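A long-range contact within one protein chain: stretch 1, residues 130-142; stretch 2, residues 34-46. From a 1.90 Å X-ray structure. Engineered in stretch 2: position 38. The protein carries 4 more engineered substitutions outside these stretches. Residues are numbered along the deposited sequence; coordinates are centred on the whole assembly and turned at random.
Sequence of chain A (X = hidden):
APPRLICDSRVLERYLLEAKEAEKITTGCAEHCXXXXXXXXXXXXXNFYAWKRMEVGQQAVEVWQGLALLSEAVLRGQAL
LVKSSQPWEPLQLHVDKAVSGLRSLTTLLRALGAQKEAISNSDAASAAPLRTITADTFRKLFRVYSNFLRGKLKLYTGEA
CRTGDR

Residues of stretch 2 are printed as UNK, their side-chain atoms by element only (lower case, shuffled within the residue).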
ATOM      1  N   LEU A 130     -13.419 -29.276   1.709  1.00 51.91           N
ATOM      2  CA  LEU A 130     -14.285 -29.032   2.852  1.00 59.63           C
ATOM      3  C   LEU A 130     -14.262 -27.546   3.220  1.00 63.63           C
ATOM      4  O   LEU A 130     -13.625 -27.143   4.198  1.00 63.16           O
ATOM      5  CB  LEU A 130     -13.830 -29.874   4.045  1.00 62.98           C
ATOM      6  CG  LEU A 130     -13.570 -31.354   3.754  1.00 67.06           C
ATOM      7  CD1 LEU A 130     -12.667 -31.940   4.834  1.00 61.52           C
ATOM      8  CD2 LEU A 130     -14.892 -32.104   3.677  1.00 69.74           C
ATOM      9  N   ARG A 131     -14.959 -26.740   2.421  1.00 63.20           N
ATOM     10  CA  ARG A 131     -15.036 -25.301   2.635  1.00 62.02           C
ATOM     11  C   ARG A 131     -15.907 -24.666   1.552  1.00 59.24           C
ATOM     12  O   ARG A 131     -17.116 -24.519   1.720  1.00 64.22           O
ATOM     13  CB  ARG A 131     -13.629 -24.680   2.599  1.00 62.34           C
ATOM     14  CG  ARG A 131     -13.287 -23.768   3.781  1.00 58.27           C
ATOM     15  CD  ARG A 131     -14.521 -23.062   4.335  1.00 61.40           C
ATOM     16  NE  ARG A 131     -14.189 -21.814   5.015  1.00 58.93           N
ATOM     17  CZ  ARG A 131     -15.073 -21.052   5.654  1.00 55.93           C
ATOM     18  NH1 ARG A 131     -16.349 -21.415   5.702  1.00 54.34           N
ATOM     19  NH2 ARG A 131     -14.679 -19.929   6.245  1.00 47.76           N
ATOM     20  N   THR A 132     -15.276 -24.298   0.440  1.00 56.66           N
ATOM     21  CA  THR A 132     -15.944 -23.669  -0.702  1.00 49.50           C
ATOM     22  C   THR A 132     -16.723 -22.393  -0.384  1.00 41.63           C
ATOM     23  O   THR A 132     -17.913 -22.419  -0.046  1.00 39.69           O
ATOM     24  CB  THR A 132     -16.871 -24.668  -1.430  1.00 49.37           C
ATOM     25  OG1 THR A 132     -16.069 -25.566  -2.209  1.00 54.16           O
ATOM     26  CG2 THR A 132     -17.828 -23.938  -2.362  1.00 47.05           C
ATOM     27  N   ILE A 133     -16.017 -21.276  -0.500  1.00 32.66           N
ATOM     28  CA  ILE A 133     -16.578 -19.959  -0.262  1.00 26.91           C
ATOM     29  C   ILE A 133     -16.827 -19.363  -1.638  1.00 23.26           C
ATOM     30  O   ILE A 133     -16.087 -19.639  -2.582  1.00 19.88           O
ATOM     31  CB  ILE A 133     -15.572 -19.058   0.503  1.00 26.66           C
ATOM     32  CG1 ILE A 133     -15.304 -19.640   1.886  1.00 28.12           C
ATOM     33  CG2 ILE A 133     -16.110 -17.643   0.620  1.00 26.21           C
ATOM     34  CD1 ILE A 133     -14.252 -18.899   2.653  1.00 29.74           C
ATOM     35  N   THR A 134     -17.868 -18.551  -1.758  1.00 22.61           N
ATOM     36  CA  THR A 134     -18.166 -17.931  -3.036  1.00 24.18           C
ATOM     37  C   THR A 134     -18.663 -16.512  -2.846  1.00 23.82           C
ATOM     38  O   THR A 134     -18.932 -16.071  -1.729  1.00 22.24           O
ATOM     39  CB  THR A 134     -19.252 -18.709  -3.819  1.00 24.76           C
ATOM     40  OG1 THR A 134     -20.501 -18.598  -3.130  1.00 29.97           O
ATOM     41  CG2 THR A 134     -18.880 -20.174  -3.965  1.00 19.08           C
ATOM     42  N   ALA A 135     -18.779 -15.801  -3.963  1.00 24.28           N
ATOM     43  CA  ALA A 135     -19.264 -14.426  -3.963  1.00 26.25           C
ATOM     44  C   ALA A 135     -20.168 -14.266  -5.185  1.00 23.72           C
ATOM     45  O   ALA A 135     -19.966 -14.933  -6.199  1.00 28.74           O
ATOM     46  CB  ALA A 135     -18.087 -13.442  -4.040  1.00 23.13           C
ATOM     47  N   ASP A 136     -21.174 -13.403  -5.074  1.00 21.32           N
ATOM     48  CA  ASP A 136     -22.079 -13.149  -6.182  1.00 22.52           C
ATOM     49  C   ASP A 136     -22.185 -11.652  -6.455  1.00 22.45           C
ATOM     50  O   ASP A 136     -23.107 -11.198  -7.124  1.00 29.24           O
ATOM     51  CB  ASP A 136     -23.468 -13.756  -5.916  1.00 26.52           C
ATOM     52  CG  ASP A 136     -24.071 -13.309  -4.595  1.00 30.55           C
ATOM     53  OD1 ASP A 136     -24.301 -12.096  -4.415  1.00 28.53           O
ATOM     54  OD2 ASP A 136     -24.326 -14.181  -3.737  1.00 40.07           O
ATOM     55  N   THR A 137     -21.240 -10.888  -5.914  1.00 22.01           N
ATOM     56  CA  THR A 137     -21.184  -9.444  -6.123  1.00 18.30           C
ATOM     57  C   THR A 137     -19.715  -9.076  -6.285  1.00 22.17           C
ATOM     58  O   THR A 137     -18.826  -9.810  -5.834  1.00 21.18           O
ATOM     59  CB  THR A 137     -21.756  -8.628  -4.927  1.00 23.21           C
ATOM     60  OG1 THR A 137     -21.148  -9.059  -3.701  1.00 28.63           O
ATOM     61  CG2 THR A 137     -23.256  -8.795  -4.832  1.00 21.84           C
ATOM     62  N   PHE A 138     -19.455  -7.943  -6.928  1.00 22.40           N
ATOM     63  CA  PHE A 138     -18.083  -7.505  -7.125  1.00 21.40           C
ATOM     64  C   PHE A 138     -17.546  -6.999  -5.804  1.00 23.03           C
ATOM     65  O   PHE A 138     -16.335  -6.986  -5.571  1.00 24.07           O
ATOM     66  CB  PHE A 138     -18.032  -6.405  -8.183  1.00 23.21           C
ATOM     67  CG  PHE A 138     -17.916  -6.930  -9.578  1.00 25.65           C
ATOM     68  CD1 PHE A 138     -16.676  -7.294 -10.094  1.00 25.18           C
ATOM     69  CD2 PHE A 138     -19.054  -7.118 -10.358  1.00 25.59           C
ATOM     70  CE1 PHE A 138     -16.570  -7.845 -11.369  1.00 22.60           C
ATOM     71  CE2 PHE A 138     -18.958  -7.666 -11.632  1.00 30.13           C
ATOM     72  CZ  PHE A 138     -17.714  -8.031 -12.138  1.00 25.47           C
ATOM     73  N   ARG A 139     -18.471  -6.588  -4.941  1.00 27.54           N
ATOM     74  CA  ARG A 139     -18.139  -6.078  -3.617  1.00 24.58           C
ATOM     75  C   ARG A 139     -17.440  -7.152  -2.797  1.00 19.76           C
ATOM     76  O   ARG A 139     -16.379  -6.902  -2.228  1.00 24.57           O
ATOM     77  CB  ARG A 139     -19.406  -5.611  -2.885  1.00 24.44           C
ATOM     78  CG  ARG A 139     -19.120  -4.948  -1.539  1.00 22.05           C
ATOM     79  CD  ARG A 139     -20.381  -4.736  -0.729  1.00 20.57           C
ATOM     80  NE  ARG A 139     -21.470  -5.584  -1.197  1.00 30.09           N
ATOM     81  CZ  ARG A 139     -22.683  -5.137  -1.504  1.00 31.67           C
ATOM     82  NH1 ARG A 139     -22.968  -3.840  -1.388  1.00 36.24           N
ATOM     83  NH2 ARG A 139     -23.610  -5.986  -1.932  1.00 27.72           N
ATOM     84  N   LYS A 140     -18.024  -8.349  -2.735  1.00 17.80           N
ATOM     85  CA  LYS A 140     -17.400  -9.415  -1.970  1.00 14.81           C
ATOM     86  C   LYS A 140     -16.120  -9.865  -2.652  1.00 18.77           C
ATOM     87  O   LYS A 140     -15.146 -10.193  -1.987  1.00 23.24           O
ATOM     88  CB  LYS A 140     -18.337 -10.609  -1.795  1.00 16.09           C
ATOM     89  CG  LYS A 140     -17.786 -11.608  -0.784  1.00 16.78           C
ATOM     90  CD  LYS A 140     -18.761 -12.711  -0.410  1.00 16.51           C
ATOM     91  CE  LYS A 140     -17.992 -13.919   0.102  1.00 19.33           C
ATOM     92  NZ  LYS A 140     -18.834 -14.879   0.860  1.00 16.58           N
ATOM     93  N   LEU A 141     -16.121  -9.872  -3.983  1.00 24.06           N
ATOM     94  CA  LEU A 141     -14.941 -10.275  -4.748  1.00 19.06           C
ATOM     95  C   LEU A 141     -13.761  -9.372  -4.393  1.00 11.16           C
ATOM     96  O   LEU A 141     -12.676  -9.838  -4.086  1.00 15.17           O
ATOM     97  CB  LEU A 141     -15.238 -10.190  -6.258  1.00 22.65           C
ATOM     98  CG  LEU A 141     -14.184 -10.621  -7.292  1.00 20.95           C
ATOM     99  CD1 LEU A 141     -13.547 -11.946  -6.898  1.00 20.46           C
ATOM    100  CD2 LEU A 141     -14.842 -10.748  -8.655  1.00 18.89           C
ATOM    101  N   PHE A 142     -13.987  -8.070  -4.431  1.00 13.39           N
ATOM    102  CA  PHE A 142     -12.932  -7.127  -4.123  1.00 18.57           C
ATOM    103  C   PHE A 142     -12.542  -7.092  -2.651  1.00 20.44           C
ATOM    104  O   PHE A 142     -11.376  -6.864  -2.332  1.00 22.27           O
ATOM    105  CB  PHE A 142     -13.329  -5.740  -4.615  1.00 18.99           C
ATOM    106  CG  PHE A 142     -13.086  -5.541  -6.081  1.00 19.67           C
ATOM    107  CD1 PHE A 142     -11.810  -5.708  -6.612  1.00 22.45           C
ATOM    108  CD2 PHE A 142     -14.131  -5.225  -6.937  1.00 23.12           C
ATOM    109  CE1 PHE A 142     -11.578  -5.565  -7.989  1.00 25.80           C
ATOM    110  CE2 PHE A 142     -13.910  -5.077  -8.320  1.00 23.78           C
ATOM    111  CZ  PHE A 142     -12.633  -5.250  -8.843  1.00 19.00           C
ATOM    112  N   UNK A  34     -23.984  -7.105  -9.181  1.00 25.59           N
ATOM    113  CA  UNK A  34     -24.110  -8.559  -9.132  1.00 21.56           C
ATOM    114  C   UNK A  34     -23.227  -9.220 -10.175  1.00 19.87           C
ATOM    115  O   UNK A  34     -23.040  -8.687 -11.262  1.00 20.91           O
ATOM    116  c   UNK A  34     -25.551  -8.994  -9.371  1.00 25.18           C
ATOM    117  o   UNK A  34     -25.634 -10.410  -9.411  1.00 26.12           O
ATOM    118  N   UNK A  35     -22.680 -10.379  -9.824  1.00 22.68           N
ATOM    119  CA  UNK A  35     -21.836 -11.152 -10.728  1.00 27.22           C
ATOM    120  C   UNK A  35     -22.777 -12.096 -11.479  1.00 35.80           C
ATOM    121  O   UNK A  35     -22.389 -12.766 -12.442  1.00 34.43           O
ATOM    122  c   UNK A  35     -20.805 -11.970  -9.940  1.00 25.24           C
ATOM    123  c   UNK A  35     -19.597 -11.248  -9.324  1.00 19.53           C
ATOM    124  c   UNK A  35     -18.647 -10.781 -10.415  1.00 16.00           C
ATOM    125  c   UNK A  35     -18.878 -12.194  -8.376  1.00 15.57           C
ATOM    126  N   UNK A  36     -24.024 -12.134 -11.021  1.00 38.03           N
ATOM    127  CA  UNK A  36     -25.053 -12.971 -11.623  1.00 39.37           C
ATOM    128  C   UNK A  36     -24.669 -14.446 -11.652  1.00 38.51           C
ATOM    129  O   UNK A  36     -24.909 -15.143 -12.636  1.00 40.25           O
ATOM    130  c   UNK A  36     -25.358 -12.479 -13.035  1.00 41.95           C
ATOM    131  n   UNK A  36     -27.386 -11.301 -12.458  1.00 43.35           N
ATOM    132  o   UNK A  36     -25.774 -10.184 -13.544  1.00 43.43           O
ATOM    133  c   UNK A  36     -26.194 -11.220 -13.035  1.00 38.38           C
ATOM    134  N   UNK A  37     -24.079 -14.904 -10.552  1.00 35.89           N
ATOM    135  CA  UNK A  37     -23.645 -16.285 -10.388  1.00 30.96           C
ATOM    136  C   UNK A  37     -22.672 -16.344  -9.212  1.00 26.38           C
ATOM    137  O   UNK A  37     -22.127 -15.323  -8.793  1.00 26.20           O
ATOM    138  c   UNK A  37     -21.453 -16.905 -11.614  1.00 33.93           C
ATOM    139  o   UNK A  37     -19.658 -17.531 -13.056  1.00 43.70           O
ATOM    140  c   UNK A  37     -20.822 -17.075 -12.987  1.00 42.14           C
ATOM    141  c   UNK A  37     -22.969 -16.792 -11.674  1.00 30.50           C
ATOM    142  o   UNK A  37     -21.485 -16.751 -13.996  1.00 42.50           O
ATOM    143  N   UNK A  38     -22.463 -17.539  -8.675  1.00 24.57           N
ATOM    144  CA  UNK A  38     -21.544 -17.715  -7.558  1.00 28.91           C
ATOM    145  C   UNK A  38     -20.114 -18.039  -8.020  1.00 26.47           C
ATOM    146  O   UNK A  38     -19.843 -19.130  -8.533  1.00 26.71           O
ATOM    147  c   UNK A  38     -23.574 -20.423  -8.376  1.00 46.59           C
ATOM    148  c   UNK A  38     -22.043 -18.829  -6.629  1.00 29.04           C
ATOM    149  c   UNK A  38     -23.545 -18.814  -6.365  1.00 35.54           C
ATOM    150  n   UNK A  38     -24.148 -19.835  -9.632  1.00 34.61           N
ATOM    151  c   UNK A  38     -24.275 -19.968  -7.075  1.00 43.45           C
ATOM    152  N   UNK A  39     -19.208 -17.082  -7.843  1.00 26.55           N
ATOM    153  CA  UNK A  39     -17.812 -17.275  -8.217  1.00 22.45           C
ATOM    154  C   UNK A  39     -17.053 -17.769  -6.989  1.00 27.16           C
ATOM    155  O   UNK A  39     -17.028 -17.103  -5.950  1.00 27.55           O
ATOM    156  c   UNK A  39     -17.287 -14.307 -10.655  1.00 25.45           C
ATOM    157  c   UNK A  39     -15.713 -16.181  -9.108  1.00 17.74           C
ATOM    158  c   UNK A  39     -17.983 -15.402  -9.883  1.00 21.88           C
ATOM    159  c   UNK A  39     -17.174 -15.952  -8.710  1.00 19.56           C
ATOM    160  N   UNK A  40     -16.450 -18.947  -7.104  1.00 25.07           N
ATOM    161  CA  UNK A  40     -15.690 -19.518  -6.004  1.00 26.11           C
ATOM    162  C   UNK A  40     -14.482 -18.634  -5.693  1.00 27.28           C
ATOM    163  O   UNK A  40     -13.792 -18.167  -6.593  1.00 27.50           O
ATOM    164  c   UNK A  40     -14.474 -21.556  -5.172  1.00 29.65           C
ATOM    165  o   UNK A  40     -16.336 -21.741  -6.706  1.00 33.07           O
ATOM    166  c   UNK A  40     -15.208 -20.930  -6.356  1.00 29.35           C
ATOM    167  N   UNK A  41     -14.224 -18.404  -4.414  1.00 24.73           N
ATOM    168  CA  UNK A  41     -13.107 -17.556  -4.012  1.00 23.09           C
ATOM    169  C   UNK A  41     -12.329 -18.235  -2.901  1.00 23.03           C
ATOM    170  O   UNK A  41     -12.812 -19.186  -2.294  1.00 28.16           O
ATOM    171  c   UNK A  41     -14.132 -15.376  -4.694  1.00 21.39           C
ATOM    172  c   UNK A  41     -14.728 -16.379  -2.490  1.00 17.12           C
ATOM    173  c   UNK A  41     -13.618 -16.186  -3.515  1.00 21.89           C
ATOM    174  N   UNK A  42     -11.109 -17.768  -2.619  1.00 23.42           N
ATOM    175  CA  UNK A  42     -10.409 -18.468  -1.537  1.00 23.00           C
ATOM    176  C   UNK A  42     -10.888 -17.991  -0.164  1.00 19.13           C
ATOM    177  O   UNK A  42     -11.673 -17.046  -0.057  1.00 19.27           O
ATOM    178  c   UNK A  42     -10.316 -16.662  -3.188  1.00 14.54           C
ATOM    179  c   UNK A  42      -8.958 -16.841  -2.561  1.00 17.63           C
ATOM    180  c   UNK A  42      -8.936 -18.143  -1.792  1.00 19.39           C
ATOM    181  N   UNK A  43     -10.438 -18.664   0.882  1.00 18.73           N
ATOM    182  CA  UNK A  43     -10.798 -18.261   2.229  1.00 20.22           C
ATOM    183  C   UNK A  43      -9.691 -17.306   2.618  1.00 18.47           C
ATOM    184  O   UNK A  43      -8.520 -17.612   2.406  1.00 23.53           O
ATOM    185  c   UNK A  43     -10.797 -19.457   3.180  1.00 21.85           C
ATOM    186  c   UNK A  43     -11.235 -19.081   4.588  1.00 23.34           C
ATOM    187  o   UNK A  43     -11.563 -19.991   5.370  1.00 31.10           O
ATOM    188  o   UNK A  43     -11.257 -17.875   4.915  1.00 30.38           O
ATOM    189  N   UNK A  44     -10.041 -16.150   3.172  1.00 19.37           N
ATOM    190  CA  UNK A  44      -9.011 -15.190   3.550  1.00 22.99           C
ATOM    191  C   UNK A  44      -8.752 -15.069   5.051  1.00 24.37           C
ATOM    192  O   UNK A  44      -7.830 -14.363   5.470  1.00 21.97           O
ATOM    193  o   UNK A  44     -10.398 -13.202   3.727  1.00 18.81           O
ATOM    194  c   UNK A  44      -9.319 -13.786   2.991  1.00 19.75           C
ATOM    195  c   UNK A  44      -9.696 -13.876   1.522  1.00 18.21           C
ATOM    196  N   UNK A  45      -9.537 -15.761   5.866  1.00 21.98           N
ATOM    197  CA  UNK A  45      -9.330 -15.652   7.301  1.00 24.17           C
ATOM    198  C   UNK A  45      -8.017 -16.261   7.764  1.00 20.31           C
ATOM    199  O   UNK A  45      -7.539 -17.262   7.225  1.00 24.64           O
ATOM    200  c   UNK A  45     -11.639 -19.838   8.489  1.00 41.58           C
ATOM    201  c   UNK A  45     -10.496 -16.279   8.069  1.00 22.77           C
ATOM    202  c   UNK A  45     -10.574 -17.800   8.020  1.00 29.31           C
ATOM    203  n   UNK A  45     -12.654 -20.757   8.997  1.00 37.50           N
ATOM    204  c   UNK A  45     -11.854 -18.335   8.699  1.00 37.49           C
ATOM    205  N   UNK A  46      -7.418 -15.624   8.758  1.00 23.75           N
ATOM    206  CA  UNK A  46      -6.171 -16.109   9.332  1.00 22.16           C
ATOM    207  C   UNK A  46      -6.320 -16.161  10.852  1.00 21.86           C
ATOM    208  O   UNK A  46      -6.587 -15.144  11.498  1.00 19.66           O
ATOM    209  c   UNK A  46      -4.964 -15.188   8.966  1.00 22.10           C
ATOM    210  c   UNK A  46      -3.772 -15.502   9.864  1.00 14.44           C
ATOM    211  c   UNK A  46      -4.578 -15.379   7.505  1.00 18.36           C
TER
HETATM  212  O   HOH W   1     -25.649 -10.497  -6.472  1.00 21.76           O

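Position 34 has one carbon and then one oxygen. Its CA lies 4.3 Å from Thr137 CA, and a water that donates to Asp136 O also bonds its oxygen. This is Ser34; its OG accepts from the backbone N of position 36 (2.9 Å), so a small hydroxyl steadies the coming turn.

Position 35 carries four carbons, forked at the second, and points toward stretch 1, where one tip lies 3.4 Å from Phe138 CE2. It is Leu35. Its CD2 sits over the face of the Phe138 ring in a CH-pi contact, and its CD1 is 3.7 Å from Ala135 O; a flexible, branched apolar chain suits this buried pocket.

Position 36 has two carbons, the second bearing one oxygen and one nitrogen, and touches no side chain opposite: Asn36, at a corner with positive phi, a conformation asparagine tolerates well. Position 37, three carbons ending in two oxygens, also points away. Glu37 keeps its carboxylate off the interface, bonded elsewhere in the structure.

At position 38, four carbons in a row end in nitrogen, and CB is 3.8 Å from Thr134 OG1. This is Lys38, an engineered residue, whose exposed chain leads away.

Position 39 has four carbons, forked at the first, one arm two carbons long. Its N donates to Ala135 O (2.8 Å) and its O accepts from Ala135 N (3.0 Å). This is Ile39, beta-branched and buried, as suits a strand.

Position 40, one carbon carrying an oxygen and a carbon, pairs with Thr134 on the more open side of the sheet, its CA 3.8 Å from Thr134 CG2. A partly polar beta-branched residue fits there: Thr40.

Position 41 is one carbon carrying two; one tip lies 3.6 Å from Ile133 CG2, the other 4.1 Å from Leu141 CD1. The compact fork of Val41 fills the space between strand and helix.

Position 42 closes three carbons onto its own N and points away: Pro42, with no amide hydrogen to give a pairing strand.

Position 43 has two carbons and two oxygens, one oxygen 3.2 Å from Arg131 NE. This is Asp43, whose short carboxylate forms a salt bridge there. Position 44, one carbon bearing oxygen and carbon, makes no contact: Thr44, its hydroxyl bonded elsewhere in the structure. Position 45 has four carbons ending in a nitrogen 3.5 Å from Arg131 NH2. It is Lys45, long enough for NZ to reach Asp43 OD2 (3.9 Å, a long salt bridge), which offsets the like charges. Position 46, one carbon carrying two, is out of reach: Val46, apolar and suitably buried.

The contact works as an antiparallel pairing: Ile39 N to Ala135 O (2.8 Å) and Leu35 N to Asp136 O (2.9 Å) tie the backbones, Leu35 and Val41 pack inward, and the Arg131–Asp43 bridge secures one end.

Stretch 2 34-46: SLNEKITVPDTKV
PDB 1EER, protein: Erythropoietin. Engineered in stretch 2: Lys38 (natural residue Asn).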